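Local atomic coordinates of pyridine nucleotide-disulphide oxidoreductase dimerisation region (Escherichia coli BL21, PDB entry 6KYY), a protein that probably takes part in resistance to reactive chlorine stress as an FAD-containing flavoprotein of the pyridine nucleotide-disulfide oxidoreductase family. Residues I75-K78 against N79-V82; E204-D207 against I208-N211. One frame throughout, in Å; residues are numbered along the deposited sequence.

How the contacts relate
Contact 1 comes first along the chain, in the long helix 71-94; contact 2 follows at the start of helix 206-218. Their centres lie 34 Å apart and their nearest atoms about 25 Å apart, so the two do not touch. Contact 1 packs against helix 55-65, which opens at the copper-ligating Cys55, and reaches the second subunit through Arg77. Contact 2 belongs to the beta-alpha-beta unit of strand 190-194, helix 206-218 and strand 221-224, and faces strands 384-390 and 396-402. One therefore bears on the subunit interface, while the other joins the beta-alpha-beta unit to the antiparallel sheet of the C-terminal dimerisation domain.

Contact 1 of 2, residues I75-K78 against N79-V82; sequences IQRK and NEVV
Gln76 and Glu80, one helical turn apart, meet through a hydrogen bond of 3.1 Å from Gln76 NE2 to Glu80 OE2. It is bent, with an N-H...O angle of 140°, and arrives on the anti side of the carboxylate, each group lying somewhat out of the other's plane. The amide and carboxylate planes stand 69° apart, so the two groups are turned well out of a common plane. CG of Gln76 lies anti to the backbone N, and a bend at chi2 of 68° brings the amide to Glu80.

Lys78 and Asn79 form a second, weaker polar pair: Lys78 NZ lies 3.2 Å from Asn79 OD1 in a weak hydrogen bond. The stronger partner of this ammonium is the carbonyl oxygen of Leu159. Along the aliphatic part of the chain, Lys78 CG comes 4.2 Å from Val82 CG1. Val81 runs alongside Arg77, pointing the same way, and Val81 CG2 approaches Arg77 NH1 obliquely at 4.1 Å.

Behind these side chains stands the i to i+4 ladder of helix 71-94. Asn79 N bonds to Ile75 O at 2.9 Å, and Val82 N to Lys78 O at 3.0 Å; the latter is the straighter. Farther out, Ile75, Arg77, Lys78 and Val81 touch helix 55-65, where Asp64 forms a salt bridge with Arg77. The guanidinium also donates to the carbonyl oxygens of Arg376 and Val377 of the second subunit.

The chemistry thus divides by direction: a neutral amide donates one bent bond to a carboxylate along the exposed side of the helix, whereas the guanidinium of Arg77 finds its polar partners outside this stretch, and Lys78 its stronger one, tying this helix to helix 55-65, to the carbonyl oxygen of Leu159 and to the dimer interface.

Contact 2 of 2, residues E204-D207 against I208-N211; sequences EDRD and IADN
Ala209 places its methyl over one face of the Arg206 guanidinium, off-centre, with Ala209 CB at a height of 3.4 Å over the Arg206 guanidinium plane; the nearest pair is Ala209 CB and Arg206 NH1, at 3.6 Å. Bends at chi2 (-54°) and chi3 (95°) fold the arginine back over this methyl. Its polar atoms point to the preceding loop: NH1 donates to the carbonyl oxygen of Phe200, and NH2 makes a weak, long bond to Glu204 O.

Ile208 fills the other principal place in the contact. Ile208 CD1 lies 3.8 Å from Glu204 CB, the two side chains crossing at about a right angle, and Ile208 CG1 sits 3.8 Å from Asp205 CB. The first torsion of Ile208 (chi1 56°) puts CG1 between its own backbone N and carbonyl carbon, a placement that directs the longer branch back to the residues just ahead of the helix.

Asp205 occupies the N-cap position without a side-chain capping bond; its carboxylate accepts instead from the backbone N of Glu352 and of Glu353. The helical ladder starts where Asp205 O takes Ala209 N at 2.9 Å, and Arg206 O takes Asp210 N at 2.8 Å. In the next rung, Asn211 N reaches Asp207 O at 3.3 Å.

Salt bridges join Glu204 to Arg347 and Asp207 to Lys386, and Glu204 also hydrogen-bonds the hydroxyls of Tyr337 and Tyr175. Acidic groups gathered at a helix N-terminus would be favoured by the helix dipole, and here they are spent on partners in the antiparallel sheet, at the start of helix 352-358 and on helix 175-186, so the polar ends link helix 206-218 to those elements while Ile208 packs on strands 384-390 and 396-402.

Contact 1 of 2, residues I75-K78 against N79-V82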
loop_
_atom_site.group_PDB
_atom_site.type_symbol
_atom_site.label_atom_id
_atom_site.label_comp_id
_atom_site.label_asym_id
_atom_site.label_seq_id
_atom_site.Cartn_x
_atom_site.Cartn_y
_atom_site.Cartn_z
ATOM N N ILE B 75 -2.441 -13.654 -19.357
ATOM C CA ILE B 75 -1.507 -13.304 -20.424
ATOM C C ILE B 75 -2.164 -12.335 -21.399
ATOM O O ILE B 75 -1.517 -11.420 -21.923
ATOM C CB ILE B 75 -1.004 -14.576 -21.135
ATOM C CG1 ILE B 75 -0.211 -15.451 -20.163
ATOM C CG2 ILE B 75 -0.149 -14.221 -22.342
ATOM C CD1 ILE B 75 1.147 -14.889 -19.804
ATOM N N GLN B 76 -3.464 -12.516 -21.645
ATOM C CA GLN B 76 -4.193 -11.586 -22.503
ATOM C C GLN B 76 -4.235 -10.192 -21.891
ATOM O O GLN B 76 -4.010 -9.194 -22.586
ATOM C CB GLN B 76 -5.608 -12.108 -22.755
ATOM C CG GLN B 76 -6.439 -11.237 -23.684
ATOM C CD GLN B 76 -5.919 -11.237 -25.108
ATOM O OE1 GLN B 76 -5.184 -12.137 -25.516
ATOM N NE2 GLN B 76 -6.301 -10.223 -25.877
ATOM N N ARG B 77 -4.522 -10.101 -20.589
ATOM C CA ARG B 77 -4.517 -8.802 -19.926
ATOM C C ARG B 77 -3.103 -8.252 -19.810
ATOM O O ARG B 77 -2.893 -7.038 -19.910
ATOM C CB ARG B 77 -5.165 -8.906 -18.546
ATOM C CG ARG B 77 -5.465 -7.559 -17.908
ATOM C CD ARG B 77 -6.149 -7.714 -16.559
ATOM N NE ARG B 77 -5.191 -7.797 -15.459
ATOM C CZ ARG B 77 -4.614 -6.744 -14.889
ATOM N NH1 ARG B 77 -4.891 -5.519 -15.314
ATOM N NH2 ARG B 77 -3.757 -6.916 -13.892
ATOM N N LYS B 78 -2.121 -9.131 -19.590
ATOM C CA LYS B 78 -0.731 -8.690 -19.575
ATOM C C LYS B 78 -0.357 -8.026 -20.895
ATOM O O LYS B 78 0.298 -6.978 -20.906
ATOM C CB LYS B 78 0.190 -9.874 -19.278
ATOM C CG LYS B 78 1.673 -9.574 -19.429
ATOM C CD LYS B 78 2.393 -10.699 -20.154
ATOM C CE LYS B 78 2.742 -10.303 -21.578
ATOM N NZ LYS B 78 3.206 -11.464 -22.385
ATOM N N ASN B 79 -0.792 -8.607 -22.018
ATOM C CA ASN B 79 -0.498 -8.016 -23.320
ATOM C C ASN B 79 -1.122 -6.633 -23.458
ATOM O O ASN B 79 -0.492 -5.711 -23.989
ATOM C CB ASN B 79 -0.989 -8.934 -24.437
ATOM C CG ASN B 79 -0.061 -10.103 -24.682
ATOM O OD1 ASN B 79 1.108 -10.073 -24.303
ATOM N ND2 ASN B 79 -0.581 -11.144 -25.319
ATOM N N GLU B 80 -2.361 -6.468 -22.986
ATOM C CA GLU B 80 -3.038 -5.181 -23.119
ATOM C C GLU B 80 -2.345 -4.093 -22.309
ATOM O O GLU B 80 -2.349 -2.923 -22.709
ATOM C CB GLU B 80 -4.499 -5.309 -22.691
ATOM C CG GLU B 80 -5.428 -5.799 -23.788
ATOM C CD GLU B 80 -6.406 -6.850 -23.298
ATOM O OE1 GLU B 80 -6.749 -6.831 -22.097
ATOM O OE2 GLU B 80 -6.830 -7.696 -24.114
ATOM N N VAL B 81 -1.744 -4.456 -21.175
ATOM C CA VAL B 81 -1.074 -3.465 -20.341
ATOM C C VAL B 81 0.295 -3.113 -20.911
ATOM O O VAL B 81 0.681 -1.939 -20.940
ATOM C CB VAL B 81 -0.975 -3.973 -18.890
ATOM C CG1 VAL B 81 -0.184 -2.996 -18.038
ATOM C CG2 VAL B 81 -2.365 -4.186 -18.309
ATOM N N VAL B 82 1.053 -4.110 -21.378
ATOM C CA VAL B 82 2.361 -3.811 -21.955
ATOM C C VAL B 82 2.207 -3.024 -23.250
ATOM O O VAL B 82 3.011 -2.131 -23.544
ATOM C CB VAL B 82 3.190 -5.099 -22.160
ATOM C CG1 VAL B 82 3.197 -5.950 -20.894
ATOM C CG2 VAL B 82 2.697 -5.913 -23.355
#

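Contact 2 of 2, residues E204-D207 against I208-N211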
loop_
_atom_site.group_PDB
_atom_site.type_symbol
_atom_site.label_atom_id
_atom_site.label_comp_id
_atom_site.label_asym_id
_atom_site.label_seq_id
_atom_site.Cartn_x
_atom_site.Cartn_y
_atom_site.Cartn_z
ATOM N N GLU B 204 19.438 -12.729 2.940
ATOM C CA GLU B 204 18.414 -12.372 3.905
ATOM C C GLU B 204 18.660 -13.105 5.219
ATOM O O GLU B 204 19.579 -13.918 5.350
ATOM C CB GLU B 204 17.024 -12.691 3.351
ATOM C CG GLU B 204 16.776 -12.180 1.941
ATOM C CD GLU B 204 16.547 -10.682 1.894
ATOM O OE1 GLU B 204 16.317 -10.081 2.964
ATOM O OE2 GLU B 204 16.593 -10.107 0.786
ATOM N N ASP B 205 17.824 -12.809 6.209
ATOM C CA ASP B 205 17.901 -13.508 7.482
ATOM C C ASP B 205 17.334 -14.914 7.350
ATOM O O ASP B 205 16.502 -15.194 6.483
ATOM C CB ASP B 205 17.140 -12.740 8.561
ATOM C CG ASP B 205 17.985 -11.673 9.222
ATOM O OD1 ASP B 205 19.186 -11.925 9.456
ATOM O OD2 ASP B 205 17.447 -10.583 9.506
ATOM N N ARG B 206 17.796 -15.810 8.223
ATOM C CA ARG B 206 17.292 -17.177 8.195
ATOM C C ARG B 206 15.836 -17.248 8.635
ATOM O O ARG B 206 15.080 -18.086 8.129
ATOM C CB ARG B 206 18.161 -18.079 9.073
ATOM C CG ARG B 206 19.543 -18.373 8.498
ATOM C CD ARG B 206 19.460 -18.934 7.085
ATOM N NE ARG B 206 19.606 -17.891 6.073
ATOM C CZ ARG B 206 19.259 -18.030 4.798
ATOM N NH1 ARG B 206 18.746 -19.174 4.368
ATOM N NH2 ARG B 206 19.425 -17.023 3.953
ATOM N N ASP B 207 15.419 -16.378 9.558
ATOM C CA ASP B 207 14.046 -16.432 10.051
ATOM C C ASP B 207 13.048 -16.039 8.968
ATOM O O ASP B 207 11.958 -16.617 8.886
ATOM C CB ASP B 207 13.886 -15.537 11.282
ATOM C CG ASP B 207 14.581 -14.200 11.127
ATOM O OD1 ASP B 207 15.649 -14.010 11.746
ATOM O OD2 ASP B 207 14.058 -13.339 10.392
ATOM N N ILE B 208 13.398 -15.070 8.125
ATOM C CA ILE B 208 12.514 -14.702 7.023
ATOM C C ILE B 208 12.724 -15.600 5.805
ATOM O O ILE B 208 11.779 -15.833 5.045
ATOM C CB ILE B 208 12.684 -13.219 6.651
ATOM C CG1 ILE B 208 14.140 -12.895 6.314
ATOM C CG2 ILE B 208 12.185 -12.328 7.777
ATOM C CD1 ILE B 208 14.326 -11.523 5.702
ATOM N N ALA B 209 13.940 -16.110 5.598
ATOM C CA ALA B 209 14.151 -17.091 4.538
ATOM C C ALA B 209 13.385 -18.375 4.824
ATOM O O ALA B 209 12.806 -18.980 3.913
ATOM C CB ALA B 209 15.642 -17.383 4.372
ATOM N N ASP B 210 13.373 -18.808 6.087
ATOM C CA ASP B 210 12.578 -19.974 6.460
ATOM C C ASP B 210 11.094 -19.714 6.246
ATOM O O ASP B 210 10.366 -20.590 5.767
ATOM C CB ASP B 210 12.847 -20.354 7.916
ATOM C CG ASP B 210 14.216 -20.973 8.116
ATOM O OD1 ASP B 210 14.714 -20.959 9.262
ATOM O OD2 ASP B 210 14.794 -21.468 7.126
ATOM N N ASN B 211 10.628 -18.511 6.590
ATOM C CA ASN B 211 9.220 -18.179 6.399
ATOM C C ASN B 211 8.845 -18.188 4.923
ATOM O O ASN B 211 7.764 -18.657 4.552
ATOM C CB ASN B 211 8.913 -16.819 7.025
ATOM C CG ASN B 211 7.435 -16.632 7.322
ATOM O OD1 ASN B 211 6.581 -16.884 6.473
ATOM N ND2 ASN B 211 7.128 -16.187 8.535
#